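Local coordinates for MTH396 protein (Methanothermobacter thermautotrophicus, PDB 1NXH), which is of unknown function, forms a disulfide-linked homodimer, belongs to the EhaM family, and is possibly associated with an energy-converting hydrogenase, at residues Y18-Q21 / E22-K26; L77-L80 / V81-E85; I87-D90 / D91-L95; A105-Y109 / S110-S114. All coordinates share one frame; numbering follows the deposited sequence.

Interaction 1 (Y18-Q21 / E22-K26); sequences YRWQ and EDVVK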
loop_
_atom_site.group_PDB
_atom_site.type_symbol
_atom_site.label_atom_id
_atom_site.label_comp_id
_atom_site.label_asym_id
_atom_site.label_seq_id
_atom_site.Cartn_x
_atom_site.Cartn_y
_atom_site.Cartn_z
ATOM N N TYR A 18 -27.397 2.393 0.326
ATOM C CA TYR A 18 -26.687 3.442 1.036
ATOM C C TYR A 18 -25.364 2.902 1.557
ATOM O O TYR A 18 -24.297 3.448 1.265
ATOM C CB TYR A 18 -27.515 3.956 2.216
ATOM C CG TYR A 18 -26.777 4.954 3.108
ATOM C CD1 TYR A 18 -26.512 6.261 2.668
ATOM C CD2 TYR A 18 -26.355 4.597 4.396
ATOM C CE1 TYR A 18 -25.855 7.188 3.486
ATOM C CE2 TYR A 18 -25.693 5.517 5.224
ATOM C CZ TYR A 18 -25.451 6.813 4.762
ATOM O OH TYR A 18 -24.833 7.739 5.581
ATOM N N ARG A 19 -25.446 1.824 2.327
ATOM C CA ARG A 19 -24.262 1.229 2.907
ATOM C C ARG A 19 -23.198 0.985 1.856
ATOM O O ARG A 19 -22.008 1.104 2.135
ATOM C CB ARG A 19 -24.620 -0.065 3.629
ATOM C CG ARG A 19 -25.200 -1.169 2.777
ATOM C CD ARG A 19 -25.642 -2.279 3.708
ATOM N NE ARG A 19 -25.771 -3.578 3.065
ATOM C CZ ARG A 19 -25.904 -4.717 3.738
ATOM N NH1 ARG A 19 -25.928 -4.704 5.067
ATOM N NH2 ARG A 19 -26.002 -5.870 3.090
ATOM N N TRP A 20 -23.626 0.658 0.642
ATOM C CA TRP A 20 -22.687 0.416 -0.445
ATOM C C TRP A 20 -22.052 1.727 -0.890
ATOM O O TRP A 20 -20.843 1.920 -0.804
ATOM C CB TRP A 20 -23.406 -0.238 -1.636
ATOM C CG TRP A 20 -23.321 -1.723 -1.651
ATOM C CD1 TRP A 20 -23.930 -2.598 -0.788
ATOM C CD2 TRP A 20 -22.514 -2.517 -2.525
ATOM N NE1 TRP A 20 -23.545 -3.888 -1.071
ATOM C CE2 TRP A 20 -22.675 -3.868 -2.132
ATOM C CE3 TRP A 20 -21.663 -2.218 -3.600
ATOM C CZ2 TRP A 20 -22.011 -4.925 -2.783
ATOM C CZ3 TRP A 20 -21.000 -3.271 -4.244
ATOM C CH2 TRP A 20 -21.180 -4.606 -3.831
ATOM N N GLN A 21 -22.894 2.629 -1.365
ATOM C CA GLN A 21 -22.456 3.926 -1.842
ATOM C C GLN A 21 -21.470 4.606 -0.910
ATOM O O GLN A 21 -20.492 5.199 -1.342
ATOM C CB GLN A 21 -23.682 4.815 -2.042
ATOM C CG GLN A 21 -24.594 4.353 -3.171
ATOM C CD GLN A 21 -24.067 4.742 -4.548
ATOM O OE1 GLN A 21 -24.328 4.058 -5.544
ATOM N NE2 GLN A 21 -23.337 5.855 -4.614
ATOM N N GLU A 22 -21.731 4.505 0.379
ATOM C CA GLU A 22 -20.881 5.131 1.369
ATOM C C GLU A 22 -19.630 4.360 1.767
ATOM O O GLU A 22 -18.614 4.964 2.091
ATOM C CB GLU A 22 -21.708 5.412 2.617
ATOM C CG GLU A 22 -22.575 6.628 2.508
ATOM C CD GLU A 22 -21.759 7.893 2.615
ATOM O OE1 GLU A 22 -20.820 8.064 1.805
ATOM O OE2 GLU A 22 -22.051 8.710 3.513
ATOM N N ASP A 23 -19.705 3.033 1.746
ATOM C CA ASP A 23 -18.582 2.193 2.160
ATOM C C ASP A 23 -17.754 1.569 1.041
ATOM O O ASP A 23 -16.629 1.117 1.268
ATOM C CB ASP A 23 -19.093 1.055 3.051
ATOM C CG ASP A 23 -19.775 1.553 4.302
ATOM O OD1 ASP A 23 -20.157 0.711 5.143
ATOM O OD2 ASP A 23 -19.929 2.783 4.444
ATOM N N VAL A 24 -18.292 1.559 -0.168
ATOM C CA VAL A 24 -17.606 0.901 -1.258
ATOM C C VAL A 24 -17.494 1.680 -2.551
ATOM O O VAL A 24 -16.410 2.095 -2.953
ATOM C CB VAL A 24 -18.329 -0.411 -1.591
ATOM C CG1 VAL A 24 -17.489 -1.244 -2.542
ATOM C CG2 VAL A 24 -18.668 -1.160 -0.302
ATOM N N VAL A 25 -18.628 1.849 -3.216
ATOM C CA VAL A 25 -18.679 2.532 -4.502
ATOM C C VAL A 25 -18.006 3.904 -4.508
ATOM O O VAL A 25 -17.208 4.213 -5.396
ATOM C CB VAL A 25 -20.147 2.680 -4.983
ATOM C CG1 VAL A 25 -20.292 2.100 -6.396
ATOM C CG2 VAL A 25 -21.105 1.971 -4.003
ATOM N N LYS A 26 -18.332 4.713 -3.508
ATOM C CA LYS A 26 -17.786 6.059 -3.380
ATOM C C LYS A 26 -16.342 6.000 -2.879
ATOM O O LYS A 26 -15.424 6.470 -3.551
ATOM C CB LYS A 26 -18.669 6.858 -2.415
ATOM C CG LYS A 26 -18.358 8.329 -2.272
ATOM C CD LYS A 26 -19.378 9.003 -1.343
ATOM C CE LYS A 26 -20.810 8.881 -1.865
ATOM N NZ LYS A 26 -21.790 9.600 -1.004
#
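Glu22 and Tyr18, one helical turn apart on helix 18-25, show how the stem of an acidic side chain can serve as an apolar surface while its end serves a charge. At the root, Glu22 CB lies 3.5 Å from Tyr18 O, the same carbonyl that accepts from Glu22 N at 2.9 Å. With CG anti to the carbonyl carbon (chi1 -79°), Glu22 CG is carried over one face of the Tyr18 ring, 3.9 Å from its centroid and 28° off the normal, a CH-pi contact. A bend at chi2 turns the carboxylate across the ring at 63° to its plane. Glu22 OE2 then stands near Tyr18 OH, while Glu22 OE1 forms a salt bridge with Lys26 NZ at 3.3 Å, weak as a hydrogen bond. With an alanine here, Tyr18 would probably lose the cover on that face, and Lys26 would be left without its counter-charge one turn away. Along the backbone, the helix widens into a pi-type turn: Trp20 O accepts from Val24 N at 2.7 Å and from Val25 N at 3.3 Å. The buried side of this turn faces its neighbours: Trp20 packs on Ile14 and Leu15 of helix 5-15 and on Leu52 and Leu55 of helix 49-60, Val24 meets Phe59, and Val25 rests on Phe39 and Leu43 of helix 36-46.

Interaction 2 (L77-L80 / V81-E85); sequences LCWL and VDVME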
loop_
_atom_site.group_PDB
_atom_site.type_symbol
_atom_site.label_atom_id
_atom_site.label_comp_id
_atom_site.label_asym_id
_atom_site.label_seq_id
_atom_site.Cartn_x
_atom_site.Cartn_y
_atom_site.Cartn_z
ATOM N N LEU A 77 6.994 0.201 6.028
ATOM C CA LEU A 77 7.313 -0.857 6.957
ATOM C C LEU A 77 7.944 -2.071 6.328
ATOM O O LEU A 77 8.552 -2.884 7.022
ATOM C CB LEU A 77 6.074 -1.243 7.729
ATOM C CG LEU A 77 5.672 -0.098 8.645
ATOM C CD1 LEU A 77 4.456 -0.524 9.406
ATOM C CD2 LEU A 77 6.808 0.244 9.597
ATOM N N CYS A 78 7.802 -2.204 5.016
ATOM C CA CYS A 78 8.429 -3.331 4.330
ATOM C C CYS A 78 9.914 -3.201 4.641
ATOM O O CYS A 78 10.596 -4.186 4.918
ATOM C CB CYS A 78 8.217 -3.230 2.812
ATOM S SG CYS A 78 8.840 -4.622 1.793
ATOM N N TRP A 79 10.389 -1.957 4.613
ATOM C CA TRP A 79 11.789 -1.646 4.848
ATOM C C TRP A 79 12.135 -1.541 6.308
ATOM O O TRP A 79 13.007 -2.256 6.815
ATOM C CB TRP A 79 12.153 -0.329 4.172
ATOM C CG TRP A 79 12.120 -0.407 2.702
ATOM C CD1 TRP A 79 11.096 -0.039 1.880
ATOM C CD2 TRP A 79 13.144 -0.939 1.863
ATOM N NE1 TRP A 79 11.421 -0.312 0.566
ATOM C CE2 TRP A 79 12.674 -0.866 0.531
ATOM C CE3 TRP A 79 14.418 -1.471 2.107
ATOM C CZ2 TRP A 79 13.430 -1.306 -0.554
ATOM C CZ3 TRP A 79 15.173 -1.908 1.032
ATOM C CH2 TRP A 79 14.676 -1.823 -0.287
ATOM N N LEU A 80 11.452 -0.632 6.983
ATOM C CA LEU A 80 11.720 -0.426 8.385
ATOM C C LEU A 80 11.672 -1.690 9.217
ATOM O O LEU A 80 12.339 -1.783 10.236
ATOM C CB LEU A 80 10.748 0.604 8.942
ATOM C CG LEU A 80 11.285 2.026 8.853
ATOM C CD1 LEU A 80 12.219 2.159 7.677
ATOM C CD2 LEU A 80 10.125 2.985 8.731
ATOM N N VAL A 81 10.900 -2.675 8.790
ATOM C CA VAL A 81 10.807 -3.882 9.572
ATOM C C VAL A 81 11.315 -5.112 8.846
ATOM O O VAL A 81 12.431 -5.587 9.106
ATOM C CB VAL A 81 9.365 -4.076 10.024
ATOM C CG1 VAL A 81 9.222 -5.338 10.857
ATOM C CG2 VAL A 81 8.932 -2.847 10.836
ATOM N N ASP A 82 10.518 -5.619 7.918
ATOM C CA ASP A 82 10.883 -6.822 7.186
ATOM C C ASP A 82 12.329 -6.841 6.684
ATOM O O ASP A 82 12.994 -7.879 6.722
ATOM C CB ASP A 82 9.928 -7.015 6.005
ATOM C CG ASP A 82 8.454 -6.800 6.386
ATOM O OD1 ASP A 82 7.574 -7.071 5.533
ATOM O OD2 ASP A 82 8.164 -6.355 7.524
ATOM N N VAL A 83 12.829 -5.695 6.233
ATOM C CA VAL A 83 14.184 -5.627 5.691
ATOM C C VAL A 83 15.273 -5.145 6.633
ATOM O O VAL A 83 16.174 -5.893 6.980
ATOM C CB VAL A 83 14.239 -4.719 4.465
ATOM C CG1 VAL A 83 15.616 -4.759 3.873
ATOM C CG2 VAL A 83 13.221 -5.146 3.455
HETATM N N MSE A 84 15.205 -3.880 7.021
HETATM C CA MSE A 84 16.216 -3.318 7.896
HETATM C C MSE A 84 16.047 -3.736 9.357
HETATM O O MSE A 84 17.029 -3.953 10.066
HETATM C CB MSE A 84 16.229 -1.790 7.752
HETATM C CG MSE A 84 16.312 -1.346 6.298
HETATM SE SE MSE A 84 16.649 0.534 6.009
HETATM C CE MSE A 84 14.870 1.195 5.884
ATOM N N GLU A 85 14.810 -3.875 9.812
ATOM C CA GLU A 85 14.573 -4.260 11.199
ATOM C C GLU A 85 14.878 -3.113 12.165
ATOM O O GLU A 85 15.239 -3.331 13.313
ATOM C CB GLU A 85 15.416 -5.481 11.568
ATOM C CG GLU A 85 15.179 -6.682 10.694
ATOM C CD GLU A 85 15.911 -7.899 11.216
ATOM O OE1 GLU A 85 15.679 -8.267 12.386
ATOM O OE2 GLU A 85 16.725 -8.487 10.469
#
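Trp79 and Val83 run side by side on helix 77-83, a short helix whose contacts fall into three groups. The apolar ones come first. Val83 holds CG1 anti to its own backbone N (chi1 -176°), which places Val83 CG1 3.9 Å from Trp79 CE3, at an oblique approach to the indole. Leu77 and Val81 repeat the pattern, pointing the same way, with Leu77 CD2 3.9 Å from Val81 CG2. The selenomethionine Met84 adds its end methyl near Trp79 CB and Leu80, though it is poorly ordered.

Backbone hydrogen bonds form the second group. Val81 N donates to Leu77 O at 2.9 Å, four residues back, and a weak bond from Asp82 N to the same oxygen already shows the wider spacing. Val83 N then reaches Cys78 O at 3.0 Å and Met84 N reaches Trp79 O at 2.7 Å, each five residues back as in a pi-type turn.

The third group links to the second subunit. Cys78 SG is joined to Cys66 of that subunit in a disulfide, its Phe59 packs on Val83 and Met84, and its Arg58 forms a salt bridge with Glu85. Such covalent, apolar and ionic links imply that helix 77-83 and the residues just after it form part of the dimer interface.

Interaction 3 (I87-D90 / D91-L95); sequences ISVD and DAEAL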
loop_
_atom_site.group_PDB
_atom_site.type_symbol
_atom_site.label_atom_id
_atom_site.label_comp_id
_atom_site.label_asym_id
_atom_site.label_seq_id
_atom_site.Cartn_x
_atom_site.Cartn_y
_atom_site.Cartn_z
ATOM N N ILE A 87 12.704 -1.244 13.222
ATOM C CA ILE A 87 11.557 -1.249 14.133
ATOM C C ILE A 87 11.043 -2.646 14.509
ATOM O O ILE A 87 10.796 -3.497 13.654
ATOM C CB ILE A 87 10.419 -0.409 13.559
ATOM C CG1 ILE A 87 10.816 1.063 13.678
ATOM C CG2 ILE A 87 9.113 -0.729 14.275
ATOM C CD1 ILE A 87 9.780 2.019 13.219
ATOM N N SER A 88 10.885 -2.868 15.803
ATOM C CA SER A 88 10.433 -4.155 16.280
ATOM C C SER A 88 9.075 -4.469 15.720
ATOM O O SER A 88 8.267 -3.565 15.480
ATOM C CB SER A 88 10.341 -4.162 17.798
ATOM O OG SER A 88 9.308 -3.297 18.224
ATOM N N VAL A 89 8.831 -5.759 15.518
ATOM C CA VAL A 89 7.543 -6.209 15.006
ATOM C C VAL A 89 6.474 -5.785 16.000
ATOM O O VAL A 89 5.400 -5.312 15.627
ATOM C CB VAL A 89 7.477 -7.751 14.863
ATOM C CG1 VAL A 89 6.041 -8.174 14.639
ATOM C CG2 VAL A 89 8.338 -8.226 13.684
ATOM N N ASP A 90 6.793 -5.968 17.275
ATOM C CA ASP A 90 5.884 -5.615 18.347
ATOM C C ASP A 90 5.467 -4.169 18.167
ATOM O O ASP A 90 4.275 -3.865 18.129
ATOM C CB ASP A 90 6.572 -5.841 19.689
ATOM C CG ASP A 90 7.053 -7.282 19.852
ATOM O OD1 ASP A 90 7.512 -7.647 20.952
ATOM O OD2 ASP A 90 6.977 -8.056 18.872
ATOM N N ASP A 91 6.451 -3.285 18.032
ATOM C CA ASP A 91 6.166 -1.868 17.821
ATOM C C ASP A 91 5.248 -1.721 16.606
ATOM O O ASP A 91 4.157 -1.129 16.688
ATOM C CB ASP A 91 7.458 -1.083 17.552
ATOM C CG ASP A 91 8.254 -0.792 18.810
ATOM O OD1 ASP A 91 9.416 -0.347 18.673
ATOM O OD2 ASP A 91 7.724 -0.996 19.926
ATOM N N ALA A 92 5.701 -2.278 15.485
ATOM C CA ALA A 92 4.975 -2.198 14.227
ATOM C C ALA A 92 3.512 -2.582 14.329
ATOM O O ALA A 92 2.628 -1.818 13.934
ATOM C CB ALA A 92 5.664 -3.063 13.179
ATOM N N GLU A 93 3.262 -3.769 14.865
ATOM C CA GLU A 93 1.901 -4.263 14.980
ATOM C C GLU A 93 1.062 -3.314 15.818
ATOM O O GLU A 93 -0.039 -2.912 15.418
ATOM C CB GLU A 93 1.898 -5.657 15.593
ATOM C CG GLU A 93 0.824 -6.567 15.011
ATOM C CD GLU A 93 1.104 -6.951 13.563
ATOM O OE1 GLU A 93 2.217 -7.449 13.286
ATOM O OE2 GLU A 93 0.213 -6.766 12.705
ATOM N N ALA A 94 1.595 -2.948 16.978
ATOM C CA ALA A 94 0.914 -2.026 17.880
ATOM C C ALA A 94 0.483 -0.791 17.120
ATOM O O ALA A 94 -0.691 -0.429 17.137
ATOM C CB ALA A 94 1.838 -1.627 19.003
ATOM N N LEU A 95 1.447 -0.158 16.453
ATOM C CA LEU A 95 1.204 1.050 15.675
ATOM C C LEU A 95 0.105 0.876 14.637
ATOM O O LEU A 95 -0.770 1.745 14.470
ATOM C CB LEU A 95 2.481 1.486 14.964
ATOM C CG LEU A 95 2.320 2.775 14.142
ATOM C CD1 LEU A 95 1.909 3.939 15.064
ATOM C CD2 LEU A 95 3.628 3.090 13.420
#
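Ser88 meets Asp91 at the start of helix 89-104, where Ser88 occupies the N-cap position. Among the polar contacts, its hydroxyl OG, turned between the backbone N and the carbonyl carbon (chi1 67°), accepts from Asp91 N at 2.9 Å, although the placing of OG is less sure than that of the backbone. Regular i to i+4 helical bonding begins at once. Ala92 N donates to Ser88 O at 2.9 Å in an almost straight bond (175°), Glu93 N to Val89 O at 2.7 Å, and Ala94 N to Asp90 O at 3.1 Å.

Charge forms a second group. Asp90 and Asp91 lie in the first turn, where negative groups would be expected to suit the positive end of the helix dipole. A lysine in place of Asp91 would probably forfeit that match, setting a positive charge beside the helix start. Glu93 runs alongside Val89 and sends OE2 to a salt bridge with Arg68.

Apolar contacts complete the account. Ile87, which also packs on Leu120 and Leu124 of helix 109-124, crosses Asp91 at about a right angle. Ile87 CG2 lies 3.7 Å from Asp91 CB and 4.3 Å from Ala92 CB.

Interaction 4 (A105-Y109 / S110-S114); sequences AGREY and SEALS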
loop_
_atom_site.group_PDB
_atom_site.type_symbol
_atom_site.label_atom_id
_atom_site.label_comp_id
_atom_site.label_asym_id
_atom_site.label_seq_id
_atom_site.Cartn_x
_atom_site.Cartn_y
_atom_site.Cartn_z
ATOM N N ALA A 105 -12.866 3.934 13.133
ATOM C CA ALA A 105 -13.824 4.693 13.906
ATOM C C ALA A 105 -14.217 5.968 13.182
ATOM O O ALA A 105 -14.729 6.894 13.795
ATOM C CB ALA A 105 -13.248 5.011 15.265
ATOM N N GLY A 106 -13.966 6.019 11.878
ATOM C CA GLY A 106 -14.338 7.193 11.103
ATOM C C GLY A 106 -13.206 8.111 10.679
ATOM O O GLY A 106 -13.371 8.920 9.756
ATOM N N ARG A 107 -12.061 7.992 11.345
ATOM C CA ARG A 107 -10.916 8.834 11.032
ATOM C C ARG A 107 -10.605 8.757 9.540
ATOM O O ARG A 107 -10.602 7.674 8.960
ATOM C CB ARG A 107 -9.705 8.377 11.848
ATOM C CG ARG A 107 -8.826 9.506 12.361
ATOM C CD ARG A 107 -8.321 10.387 11.233
ATOM N NE ARG A 107 -7.492 11.482 11.731
ATOM C CZ ARG A 107 -7.918 12.429 12.561
ATOM N NH1 ARG A 107 -9.174 12.427 12.997
ATOM N NH2 ARG A 107 -7.082 13.375 12.965
ATOM N N GLU A 108 -10.370 9.908 8.918
ATOM C CA GLU A 108 -10.041 9.949 7.499
ATOM C C GLU A 108 -8.662 9.323 7.290
ATOM O O GLU A 108 -7.673 9.808 7.844
ATOM C CB GLU A 108 -9.996 11.394 7.017
ATOM C CG GLU A 108 -9.530 11.547 5.586
ATOM C CD GLU A 108 -10.675 11.486 4.613
ATOM O OE1 GLU A 108 -11.480 10.537 4.706
ATOM O OE2 GLU A 108 -10.773 12.391 3.759
ATOM N N TYR A 109 -8.579 8.267 6.482
ATOM C CA TYR A 109 -7.286 7.614 6.255
ATOM C C TYR A 109 -6.188 8.651 6.152
ATOM O O TYR A 109 -5.245 8.657 6.938
ATOM C CB TYR A 109 -7.273 6.788 4.959
ATOM C CG TYR A 109 -5.988 5.991 4.816
ATOM C CD1 TYR A 109 -5.654 5.032 5.767
ATOM C CD2 TYR A 109 -5.070 6.248 3.790
ATOM C CE1 TYR A 109 -4.448 4.356 5.719
ATOM C CE2 TYR A 109 -3.844 5.566 3.733
ATOM C CZ TYR A 109 -3.542 4.623 4.713
ATOM O OH TYR A 109 -2.325 3.969 4.760
ATOM N N SER A 110 -6.335 9.517 5.159
ATOM C CA SER A 110 -5.392 10.577 4.903
ATOM C C SER A 110 -4.923 11.114 6.233
ATOM O O SER A 110 -3.761 10.953 6.616
ATOM C CB SER A 110 -6.084 11.687 4.132
ATOM O OG SER A 110 -7.292 11.207 3.572
ATOM N N GLU A 111 -5.838 11.745 6.950
ATOM C CA GLU A 111 -5.497 12.318 8.236
ATOM C C GLU A 111 -4.886 11.288 9.175
ATOM O O GLU A 111 -3.870 11.563 9.804
ATOM C CB GLU A 111 -6.738 12.945 8.857
ATOM C CG GLU A 111 -7.335 14.054 7.995
ATOM C CD GLU A 111 -8.743 14.436 8.419
ATOM O OE1 GLU A 111 -8.954 14.641 9.633
ATOM O OE2 GLU A 111 -9.632 14.535 7.540
ATOM N N ALA A 112 -5.485 10.101 9.254
ATOM C CA ALA A 112 -4.994 9.040 10.137
ATOM C C ALA A 112 -3.548 8.615 9.844
ATOM O O ALA A 112 -2.761 8.368 10.762
ATOM C CB ALA A 112 -5.917 7.830 10.054
ATOM N N LEU A 113 -3.201 8.525 8.565
ATOM C CA LEU A 113 -1.855 8.131 8.169
ATOM C C LEU A 113 -0.838 9.144 8.702
ATOM O O LEU A 113 0.251 8.773 9.152
ATOM C CB LEU A 113 -1.759 8.055 6.640
ATOM C CG LEU A 113 -0.716 7.102 6.050
ATOM C CD1 LEU A 113 -0.618 7.326 4.574
ATOM C CD2 LEU A 113 0.650 7.327 6.679
ATOM N N SER A 114 -1.197 10.425 8.641
ATOM C CA SER A 114 -0.321 11.490 9.108
ATOM C C SER A 114 0.034 11.257 10.562
ATOM O O SER A 114 1.201 11.341 10.941
ATOM C CB SER A 114 -1.007 12.843 8.947
ATOM O OG SER A 114 -1.341 13.072 7.588
#
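Tyr109 reaches Leu113 because its CG stands anti to the backbone N (chi1 -173°), and Arg107 reaches Glu111 because its chain bends at chi2 (-57°). Both pairs belong to a helix-loop-helix connection: Gly106, with positive phi, is the C-prime residue of the Schellman motif that ends helix 89-104, and Glu108 is the N-cap of helix 109-124. The new helix opens with Ala112 N bonded to Glu108 O and Leu113 N bonded to Tyr109 O, both at 2.6 Å.

On one side of the turn, the Tyr109 ring takes Leu113 CB over a face, offset toward the rim, while Leu113 CD1 approaches Tyr109 CE2 at 3.8 Å. The phenol OH is fixed by a hydrogen bond to Asp74, which joins this turn to helix 63-74.

The charged side is organised differently. Arg107 crosses Glu111 at about a right angle, with Arg107 CD resting 3.7 Å from Ala112 CB. Glu108 OE2 and Glu111 OE2 are 4.5 Å apart, a like-charged pair, and Arg107 may partly offset the charge of Glu111. The Arg107-Glu111 attraction is nevertheless no salt bridge: the carboxylate plane is turned 54° from the guanidinium, no N-H of Arg107 points at Glu111 OE1, and Glu111 OE1 sits 3.8 Å above the centre of the Arg107 guanidinium plane.

In the fold
All four contacts are local turns of an all-helical chain, strung in series along the sequence, and none is tied to a known active site. Interactions 2 and 3 touch, their centres about 11 Å apart: Leu80 O lies 3.1 Å from Ile87 N, a probable hydrogen bond, and Val81 CG2 packs 4.0 Å from Ala92 CB, tying helix 77-83 to the start of helix 89-104. Interaction 1 lies across the chain's centre, about 34 Å from interaction 2 and 32 Å from interaction 3, centre to centre. Interaction 4 falls between, its centre about 18 Å from that of interaction 1 and 19 Å from that of interaction 3. Of the four, interaction 2 contributes Cys78 to the interchain disulfide with Cys66 of the second subunit.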